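Regulatory protein RecX (Lactobacillus reuteri, PDB 3D5L) probably modulates the activity of the recombinase RecA, as a member of the RecX family built largely from tandem three-helix domains. Local coordinates at residues 109-114 / 146-151; 115-120 / 134-139; 68-71 / 75-78. One frame throughout, in Å; residues are numbered along the deposited sequence.

Contact 1 (109-114 / 146-151); sequences DDHAYA and IDDALT
Ala114 and Ala149 meet methyl to methyl, CB to CB at 3.8 Å, and illustrate how small residues let two helices come close. Their CA atoms are 5.8 Å apart, the nearest across 109-114 and 146-151. The CB of Ala149 also rests on the backbone of the other helix, 3.6 Å from Ala114 O. Both alanines are buried, and with no longer side chain between them the two helices approach closely, methyl against backbone.

The other half of the contact is looser and lies at the solvent. Here a single polar bridge spans the groove: His111 NE2 donates to Asp148 OD2 over 3.0 Å, with an N-H...O angle of 149°. The histidine reaches across because its CG stands anti to the backbone N (chi1 -174°), which carries the ring toward the opposite helix. The carboxylate oxygen lies in the ring plane, at the imidazole edge, and is approached on its anti side, while the two planes are turned 62° apart. Such a His-carboxylate bond would probably favour a protonated ring.

Asp109 forms the N-cap of helix 110-124, its OD1 accepting a weak bond from His111 N. The contact thus joins the start of that helix to the end of helix 143-149, the first and third helices of the second three-helix domain; Ala149 also touches Val118, and Ile146 turns to Leu136 on helix 129-138.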
loop_
_atom_site.group_PDB
_atom_site.type_symbol
_atom_site.label_atom_id
_atom_site.label_comp_id
_atom_site.label_asym_id
_atom_site.label_seq_id
_atom_site.Cartn_x
_atom_site.Cartn_y
_atom_site.Cartn_z
ATOM N N ASP A 109 0.147 6.471 1.438
ATOM C CA ASP A 109 -0.981 7.385 1.288
ATOM C C ASP A 109 -2.069 6.717 0.452
ATOM O O ASP A 109 -2.006 6.736 -0.776
ATOM C CB ASP A 109 -0.491 8.655 0.592
ATOM C CG ASP A 109 -1.519 9.767 0.592
ATOM O OD1 ASP A 109 -2.665 9.541 1.027
ATOM O OD2 ASP A 109 -1.174 10.884 0.149
ATOM N N ASP A 110 -3.068 6.144 1.119
ATOM C CA ASP A 110 -4.159 5.444 0.441
ATOM C C ASP A 110 -5.056 6.341 -0.394
ATOM O O ASP A 110 -5.680 5.890 -1.355
ATOM C CB ASP A 110 -5.009 4.678 1.458
ATOM C CG ASP A 110 -4.392 3.348 1.854
ATOM O OD1 ASP A 110 -3.222 3.117 1.486
ATOM O OD2 ASP A 110 -5.070 2.541 2.540
ATOM N N HIS A 111 -5.126 7.614 -0.048
ATOM C CA HIS A 111 -5.969 8.506 -0.815
ATOM C C HIS A 111 -5.336 8.779 -2.183
ATOM O O HIS A 111 -6.028 8.828 -3.200
ATOM C CB HIS A 111 -6.193 9.792 -0.021
ATOM C CG HIS A 111 -7.171 10.728 -0.654
ATOM N ND1 HIS A 111 -6.832 11.560 -1.699
ATOM C CD2 HIS A 111 -8.486 10.948 -0.409
ATOM C CE1 HIS A 111 -7.894 12.252 -2.072
ATOM N NE2 HIS A 111 -8.911 11.898 -1.305
ATOM N N ALA A 112 -4.011 8.913 -2.207
ATOM C CA ALA A 112 -3.284 9.186 -3.446
ATOM C C ALA A 112 -3.214 7.912 -4.269
ATOM O O ALA A 112 -3.192 7.930 -5.497
ATOM C CB ALA A 112 -1.880 9.680 -3.128
ATOM N N TYR A 113 -3.180 6.789 -3.577
ATOM C CA TYR A 113 -3.145 5.523 -4.257
ATOM C C TYR A 113 -4.452 5.285 -5.023
ATOM O O TYR A 113 -4.431 4.960 -6.208
ATOM C CB TYR A 113 -2.929 4.395 -3.249
ATOM C CG TYR A 113 -2.806 3.053 -3.919
ATOM C CD1 TYR A 113 -1.554 2.490 -4.175
ATOM C CD2 TYR A 113 -3.947 2.367 -4.346
ATOM C CE1 TYR A 113 -1.445 1.268 -4.849
ATOM C CE2 TYR A 113 -3.849 1.158 -5.020
ATOM C CZ TYR A 113 -2.602 0.612 -5.269
ATOM O OH TYR A 113 -2.520 -0.580 -5.949
ATOM N N ALA A 114 -5.587 5.449 -4.350
ATOM C CA ALA A 114 -6.877 5.202 -4.989
ATOM C C ALA A 114 -7.066 6.063 -6.235
ATOM O O ALA A 114 -7.565 5.585 -7.265
ATOM C CB ALA A 114 -8.028 5.446 -3.998
ATOM N N ILE A 146 -12.656 6.298 -1.648
ATOM C CA ILE A 146 -13.118 5.672 -2.886
ATOM C C ILE A 146 -14.006 6.602 -3.686
ATOM O O ILE A 146 -13.890 6.685 -4.913
ATOM C CB ILE A 146 -13.902 4.377 -2.617
ATOM C CG1 ILE A 146 -12.937 3.295 -2.124
ATOM C CG2 ILE A 146 -14.633 3.951 -3.893
ATOM C CD1 ILE A 146 -13.596 2.182 -1.350
ATOM N N ASP A 147 -14.904 7.290 -2.992
ATOM C CA ASP A 147 -15.799 8.210 -3.665
ATOM C C ASP A 147 -14.964 9.333 -4.279
ATOM O O ASP A 147 -15.218 9.737 -5.411
ATOM C CB ASP A 147 -16.837 8.777 -2.688
ATOM C CG ASP A 147 -17.803 7.714 -2.168
ATOM O OD1 ASP A 147 -18.055 6.729 -2.901
ATOM O OD2 ASP A 147 -18.311 7.865 -1.027
ATOM N N ASP A 148 -13.963 9.823 -3.547
ATOM C CA ASP A 148 -13.098 10.885 -4.073
ATOM C C ASP A 148 -12.401 10.441 -5.372
ATOM O O ASP A 148 -12.349 11.180 -6.352
ATOM C CB ASP A 148 -12.025 11.300 -3.045
ATOM C CG ASP A 148 -12.613 11.987 -1.816
ATOM O OD1 ASP A 148 -13.805 12.368 -1.853
ATOM O OD2 ASP A 148 -11.884 12.160 -0.809
ATOM N N ALA A 149 -11.872 9.224 -5.378
ATOM C CA ALA A 149 -11.186 8.702 -6.557
ATOM C C ALA A 149 -12.146 8.483 -7.724
ATOM O O ALA A 149 -11.786 8.710 -8.874
ATOM C CB ALA A 149 -10.476 7.393 -6.206
ATOM N N LEU A 150 -13.368 8.047 -7.411
ATOM C CA LEU A 150 -14.391 7.778 -8.423
ATOM C C LEU A 150 -14.956 9.044 -9.043
ATOM O O LEU A 150 -15.791 8.979 -9.944
ATOM C CB LEU A 150 -15.539 6.954 -7.817
ATOM C CG LEU A 150 -15.638 5.474 -8.218
ATOM C CD1 LEU A 150 -14.285 4.936 -8.601
ATOM C CD2 LEU A 150 -16.242 4.674 -7.068
ATOM N N THR A 151 -14.502 10.192 -8.560
ATOM C CA THR A 151 -14.978 11.448 -9.097
ATOM C C THR A 151 -14.429 11.681 -10.516
ATOM O O THR A 151 -15.040 12.378 -11.322
ATOM C CB THR A 151 -14.600 12.608 -8.150
ATOM O OG1 THR A 151 -15.589 13.628 -8.261
ATOM C CG2 THR A 151 -13.220 13.188 -8.483
#

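Contact 2 (115-120 / 134-139); sequences ASYVRT and QHLRQK
Within the second three-helix domain of RecX, the first and second helices pack through Tyr117, Val118, His135 and Leu136. The tyrosine does most of the bridging. A chi1 of 179° holds its ring away from the tyrosine's own backbone N and lets it extend from helix 110-124 until the hydroxyl lies over one face of the His135 imidazole, Tyr117 OH to His135 CD2 3.0 Å, displaced toward the rim of that ring. The two rings are within 3° of parallel but strongly offset, with little overlap and centroids separated by 4.8 Å. What covers the imidazole is therefore the phenol end of the tyrosine, CZ and OH, and not the middle of its ring.

The domain belongs to a clan of helix-turn-helix-like folds, and its segments 115-120 and 134-138 run roughly antiparallel, at 146°, with their axes 11.5 Å apart at closest, a spacing that large side chains must fill. Leu136 does so from the second helix: its CD2 meets Tyr117 CD2 at 3.8 Å, obliquely to the ring, as leucine and tyrosine run past one another, pointing opposite ways. The other branch, CD1, turns to Val118 CG2 at 4.2 Å. Beyond it, Leu136 packs on Ile146 and Val118 on Ala149, both of helix 143-149, while Ile132, on the same helix 129-138 as Leu136, touches both Tyr117 and Val118.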
loop_
_atom_site.group_PDB
_atom_site.type_symbol
_atom_site.label_atom_id
_atom_site.label_comp_id
_atom_site.label_asym_id
_atom_site.label_seq_id
_atom_site.Cartn_x
_atom_site.Cartn_y
_atom_site.Cartn_z
ATOM N N ALA A 115 -6.665 7.327 -6.137
ATOM C CA ALA A 115 -6.790 8.249 -7.257
ATOM C C ALA A 115 -5.931 7.773 -8.431
ATOM O O ALA A 115 -6.378 7.798 -9.581
ATOM C CB ALA A 115 -6.369 9.665 -6.833
ATOM N N SER A 116 -4.703 7.355 -8.142
ATOM C CA SER A 116 -3.789 6.879 -9.178
ATOM C C SER A 116 -4.322 5.604 -9.802
ATOM O O SER A 116 -4.157 5.365 -10.997
ATOM C CB SER A 116 -2.404 6.591 -8.590
ATOM O OG SER A 116 -1.787 7.782 -8.129
ATOM N N TYR A 117 -4.947 4.775 -8.972
ATOM C CA TYR A 117 -5.506 3.526 -9.452
ATOM C C TYR A 117 -6.619 3.804 -10.444
ATOM O O TYR A 117 -6.662 3.211 -11.521
ATOM C CB TYR A 117 -6.062 2.707 -8.290
ATOM C CG TYR A 117 -6.685 1.406 -8.732
ATOM C CD1 TYR A 117 -5.895 0.282 -8.980
ATOM C CD2 TYR A 117 -8.062 1.297 -8.912
ATOM C CE1 TYR A 117 -6.456 -0.916 -9.390
ATOM C CE2 TYR A 117 -8.641 0.098 -9.328
ATOM C CZ TYR A 117 -7.828 -1.004 -9.564
ATOM O OH TYR A 117 -8.389 -2.198 -9.961
ATOM N N VAL A 118 -7.521 4.707 -10.083
ATOM C CA VAL A 118 -8.638 5.034 -10.962
ATOM C C VAL A 118 -8.121 5.597 -12.280
ATOM O O VAL A 118 -8.537 5.153 -13.350
ATOM C CB VAL A 118 -9.614 6.028 -10.290
ATOM C CG1 VAL A 118 -10.640 6.522 -11.294
ATOM C CG2 VAL A 118 -10.332 5.329 -9.134
ATOM N N ARG A 119 -7.202 6.556 -12.201
ATOM C CA ARG A 119 -6.623 7.148 -13.395
ATOM C C ARG A 119 -6.040 6.067 -14.315
ATOM O O ARG A 119 -6.289 6.062 -15.519
ATOM C CB ARG A 119 -5.534 8.150 -13.003
ATOM C CG ARG A 119 -4.774 8.750 -14.177
ATOM C CD ARG A 119 -5.721 9.149 -15.288
ATOM N NE ARG A 119 -6.856 9.907 -14.774
ATOM C CZ ARG A 119 -7.819 10.420 -15.532
ATOM N NH1 ARG A 119 -7.788 10.259 -16.852
ATOM N NH2 ARG A 119 -8.814 11.092 -14.965
ATOM N N THR A 120 -5.264 5.149 -13.750
ATOM C CA THR A 120 -4.672 4.079 -14.543
ATOM C C THR A 120 -5.764 3.197 -15.155
ATOM O O THR A 120 -5.618 2.733 -16.278
ATOM C CB THR A 120 -3.749 3.176 -13.702
ATOM O OG1 THR A 120 -2.688 3.952 -13.135
ATOM C CG2 THR A 120 -3.143 2.090 -14.574
ATOM N N GLN A 134 -15.500 -1.787 -5.726
ATOM C CA GLN A 134 -15.358 -3.095 -5.124
ATOM C C GLN A 134 -13.885 -3.464 -4.979
ATOM O O GLN A 134 -13.483 -4.033 -3.971
ATOM C CB GLN A 134 -16.079 -4.135 -5.983
ATOM C CG GLN A 134 -15.917 -5.560 -5.494
ATOM C CD GLN A 134 -16.788 -6.541 -6.261
ATOM O OE1 GLN A 134 -16.692 -6.654 -7.489
ATOM N NE2 GLN A 134 -17.638 -7.266 -5.535
ATOM N N HIS A 135 -13.078 -3.132 -5.981
ATOM C CA HIS A 135 -11.654 -3.452 -5.931
ATOM C C HIS A 135 -10.912 -2.645 -4.865
ATOM O O HIS A 135 -10.038 -3.171 -4.181
ATOM C CB HIS A 135 -11.004 -3.196 -7.287
ATOM C CG HIS A 135 -9.586 -3.659 -7.370
ATOM N ND1 HIS A 135 -9.240 -4.930 -7.771
ATOM C CD2 HIS A 135 -8.422 -3.032 -7.061
ATOM C CE1 HIS A 135 -7.926 -5.069 -7.708
ATOM N NE2 HIS A 135 -7.408 -3.931 -7.280
ATOM N N LEU A 136 -11.252 -1.368 -4.728
ATOM C CA LEU A 136 -10.597 -0.525 -3.735
ATOM C C LEU A 136 -11.035 -0.865 -2.312
ATOM O O LEU A 136 -10.267 -0.685 -1.369
ATOM C CB LEU A 136 -10.844 0.955 -4.055
ATOM C CG LEU A 136 -10.120 1.388 -5.343
ATOM C CD1 LEU A 136 -10.589 2.773 -5.781
ATOM C CD2 LEU A 136 -8.601 1.359 -5.117
ATOM N N ARG A 137 -12.265 -1.351 -2.152
ATOM C CA ARG A 137 -12.745 -1.752 -0.831
ATOM C C ARG A 137 -11.879 -2.935 -0.399
ATOM O O ARG A 137 -11.474 -3.027 0.758
ATOM C CB ARG A 137 -14.218 -2.190 -0.878
ATOM C CG ARG A 137 -15.240 -1.070 -0.725
ATOM C CD ARG A 137 -16.656 -1.560 -1.069
ATOM N NE ARG A 137 -17.683 -0.581 -0.721
ATOM C CZ ARG A 137 -18.946 -0.620 -1.145
ATOM N NH1 ARG A 137 -19.362 -1.593 -1.951
ATOM N NH2 ARG A 137 -19.803 0.315 -0.749
ATOM N N GLN A 138 -11.574 -3.823 -1.342
ATOM C CA GLN A 138 -10.742 -4.998 -1.053
ATOM C C GLN A 138 -9.290 -4.633 -0.748
ATOM O O GLN A 138 -8.582 -5.395 -0.100
ATOM C CB GLN A 138 -10.775 -5.990 -2.226
ATOM C CG GLN A 138 -12.132 -6.642 -2.494
ATOM C CD GLN A 138 -12.072 -7.692 -3.615
ATOM O OE1 GLN A 138 -11.381 -8.714 -3.495
ATOM N NE2 GLN A 138 -12.797 -7.442 -4.708
ATOM N N LYS A 139 -8.849 -3.473 -1.227
ATOM C CA LYS A 139 -7.486 -2.994 -0.999
ATOM C C LYS A 139 -7.405 -2.270 0.345
ATOM O O LYS A 139 -6.375 -1.678 0.687
ATOM C CB LYS A 139 -7.060 -2.041 -2.122
ATOM C CG LYS A 139 -6.816 -2.699 -3.463
ATOM C CD LYS A 139 -5.544 -3.541 -3.449
ATOM C CE LYS A 139 -5.286 -4.154 -4.829
ATOM N NZ LYS A 139 -3.954 -4.819 -4.949
#

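Contact 3 (68-71 / 75-78); sequences LDYL and MRTE
Arg76 folds back from the loop over Tyr70 at the end of helix 48-71, a compact case of an arginine using its whole length. CB starts beside Leu71, and CG, the next atom out, settles 3.7 Å from Leu71 CD2. A bend at chi2 (-71°) then swings the chain over the tyrosine, where CD makes a CH-pi contact with the ring, 4.0 Å from its centroid. NE stands over the middle of the ring face and points its N-H along the guanidinium plane to Tyr70 O, NE to O 3.1 Å. CZ sits 3.3 Å from Tyr70 CE1, and the guanidinium lies flat on the ring, planes 12° apart, as a stacked cation-pi pair. At the tip NH2 gives the shorter bond, 2.8 Å to Tyr70 O, while NH1 lies near the phenol end of the ring.

The guanidinium thus grips one carbonyl oxygen side-on, through NE and NH2. NH2 comes only 15° from the carbonyl plane, whereas NE arrives from well above it. Tyr70 is itself backed by Asp80, Ile81 and Lys84 of helix 78-87, and Leu71 packs on Ile81, so the residues under the arginine also pack on the following helix. With a methionine in place of Arg76 both N-H donors and the flat cation are gone, and Tyr70 O would probably be left without these partners and the tyrosine ring freer to turn. Two bonds to one oxygen and a stacked aromatic face together restrict the rotation of the guanidinium, and its positive charge is likely to be eased by the carbonyl dipole and the ring electrons.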
loop_
_atom_site.group_PDB
_atom_site.type_symbol
_atom_site.label_atom_id
_atom_site.label_comp_id
_atom_site.label_asym_id
_atom_site.label_seq_id
_atom_site.Cartn_x
_atom_site.Cartn_y
_atom_site.Cartn_z
ATOM N N LEU A 68 11.174 0.323 3.952
ATOM C CA LEU A 68 11.723 1.436 3.170
ATOM C C LEU A 68 12.235 0.932 1.832
ATOM O O LEU A 68 12.127 1.628 0.828
ATOM C CB LEU A 68 12.873 2.147 3.907
ATOM C CG LEU A 68 12.499 2.930 5.164
ATOM C CD1 LEU A 68 13.682 3.798 5.592
ATOM C CD2 LEU A 68 11.258 3.788 4.882
ATOM N N ASP A 69 12.808 -0.269 1.823
ATOM C CA ASP A 69 13.306 -0.867 0.585
ATOM C C ASP A 69 12.102 -1.349 -0.245
ATOM O O ASP A 69 12.102 -1.261 -1.460
ATOM C CB ASP A 69 14.219 -2.072 0.871
ATOM C CG ASP A 69 15.466 -1.702 1.661
ATOM O OD1 ASP A 69 16.048 -0.625 1.403
ATOM O OD2 ASP A 69 15.887 -2.507 2.530
ATOM N N TYR A 70 11.082 -1.864 0.434
ATOM C CA TYR A 70 9.876 -2.365 -0.210
ATOM C C TYR A 70 9.155 -1.250 -0.962
ATOM O O TYR A 70 8.659 -1.434 -2.077
ATOM C CB TYR A 70 8.950 -2.977 0.853
ATOM C CG TYR A 70 7.646 -3.514 0.314
ATOM C CD1 TYR A 70 7.630 -4.446 -0.732
ATOM C CD2 TYR A 70 6.419 -3.094 0.843
ATOM C CE1 TYR A 70 6.431 -4.944 -1.234
ATOM C CE2 TYR A 70 5.207 -3.594 0.343
ATOM C CZ TYR A 70 5.231 -4.515 -0.698
ATOM O OH TYR A 70 4.058 -5.004 -1.224
ATOM N N LEU A 71 9.113 -0.084 -0.336
ATOM C CA LEU A 71 8.471 1.082 -0.918
ATOM C C LEU A 71 9.322 1.716 -2.026
ATOM O O LEU A 71 8.808 2.505 -2.823
ATOM C CB LEU A 71 8.206 2.107 0.185
ATOM C CG LEU A 71 7.014 1.825 1.100
ATOM C CD1 LEU A 71 7.246 2.419 2.502
ATOM C CD2 LEU A 71 5.748 2.420 0.447
ATOM N N MET A 75 4.620 1.742 -5.952
ATOM C CA MET A 75 3.556 2.333 -5.147
ATOM C C MET A 75 2.861 1.225 -4.334
ATOM O O MET A 75 2.598 0.147 -4.863
ATOM C CB MET A 75 2.567 3.010 -6.097
ATOM C CG MET A 75 1.430 3.783 -5.445
ATOM S SD MET A 75 0.376 4.572 -6.711
ATOM C CE MET A 75 1.562 5.806 -7.389
ATOM N N ARG A 76 2.570 1.505 -3.059
ATOM C CA ARG A 76 1.927 0.550 -2.151
ATOM C C ARG A 76 0.806 1.170 -1.330
ATOM O O ARG A 76 0.872 2.346 -0.975
ATOM C CB ARG A 76 2.925 -0.005 -1.127
ATOM C CG ARG A 76 4.313 -0.304 -1.634
ATOM C CD ARG A 76 4.350 -1.507 -2.542
ATOM N NE ARG A 76 5.723 -1.804 -2.913
ATOM C CZ ARG A 76 6.083 -2.812 -3.694
ATOM N NH1 ARG A 76 5.158 -3.632 -4.200
ATOM N NH2 ARG A 76 7.368 -2.999 -3.969
ATOM N N THR A 77 -0.196 0.355 -1.000
ATOM C CA THR A 77 -1.317 0.783 -0.164
ATOM C C THR A 77 -0.903 0.401 1.251
ATOM O O THR A 77 0.129 -0.254 1.454
ATOM C CB THR A 77 -2.616 -0.006 -0.446
ATOM O OG1 THR A 77 -2.362 -1.404 -0.247
ATOM C CG2 THR A 77 -3.117 0.231 -1.862
ATOM N N GLU A 78 -1.714 0.791 2.223
ATOM C CA GLU A 78 -1.431 0.459 3.607
ATOM C C GLU A 78 -1.552 -1.054 3.766
ATOM O O GLU A 78 -0.720 -1.695 4.407
ATOM C CB GLU A 78 -2.431 1.168 4.524
ATOM C CG GLU A 78 -2.422 0.666 5.951
ATOM C CD GLU A 78 -3.400 1.415 6.840
ATOM O OE1 GLU A 78 -3.189 2.635 7.056
ATOM O OE2 GLU A 78 -4.374 0.777 7.315
#

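Contact 3 comes first along the chain and closes before the others open; contact 2 is then nested inside the loop that contact 1 closes. Contacts 1 and 2, with centres about 7 Å apart, share helix 110-124 and join it to helices 143-149 and 129-138, so both lie in the packing of the second three-helix domain. Contact 3 belongs to the first such domain, its centre about 17 Å from that of contact 1 and 16 Å from that of contact 2. The domains nevertheless abut: Asp110 OD1 probably accepts a hydrogen bond from Glu78 N, and Tyr113 packs on Met75 and Thr77. The first two helical units thus touch directly, within an elongated chain.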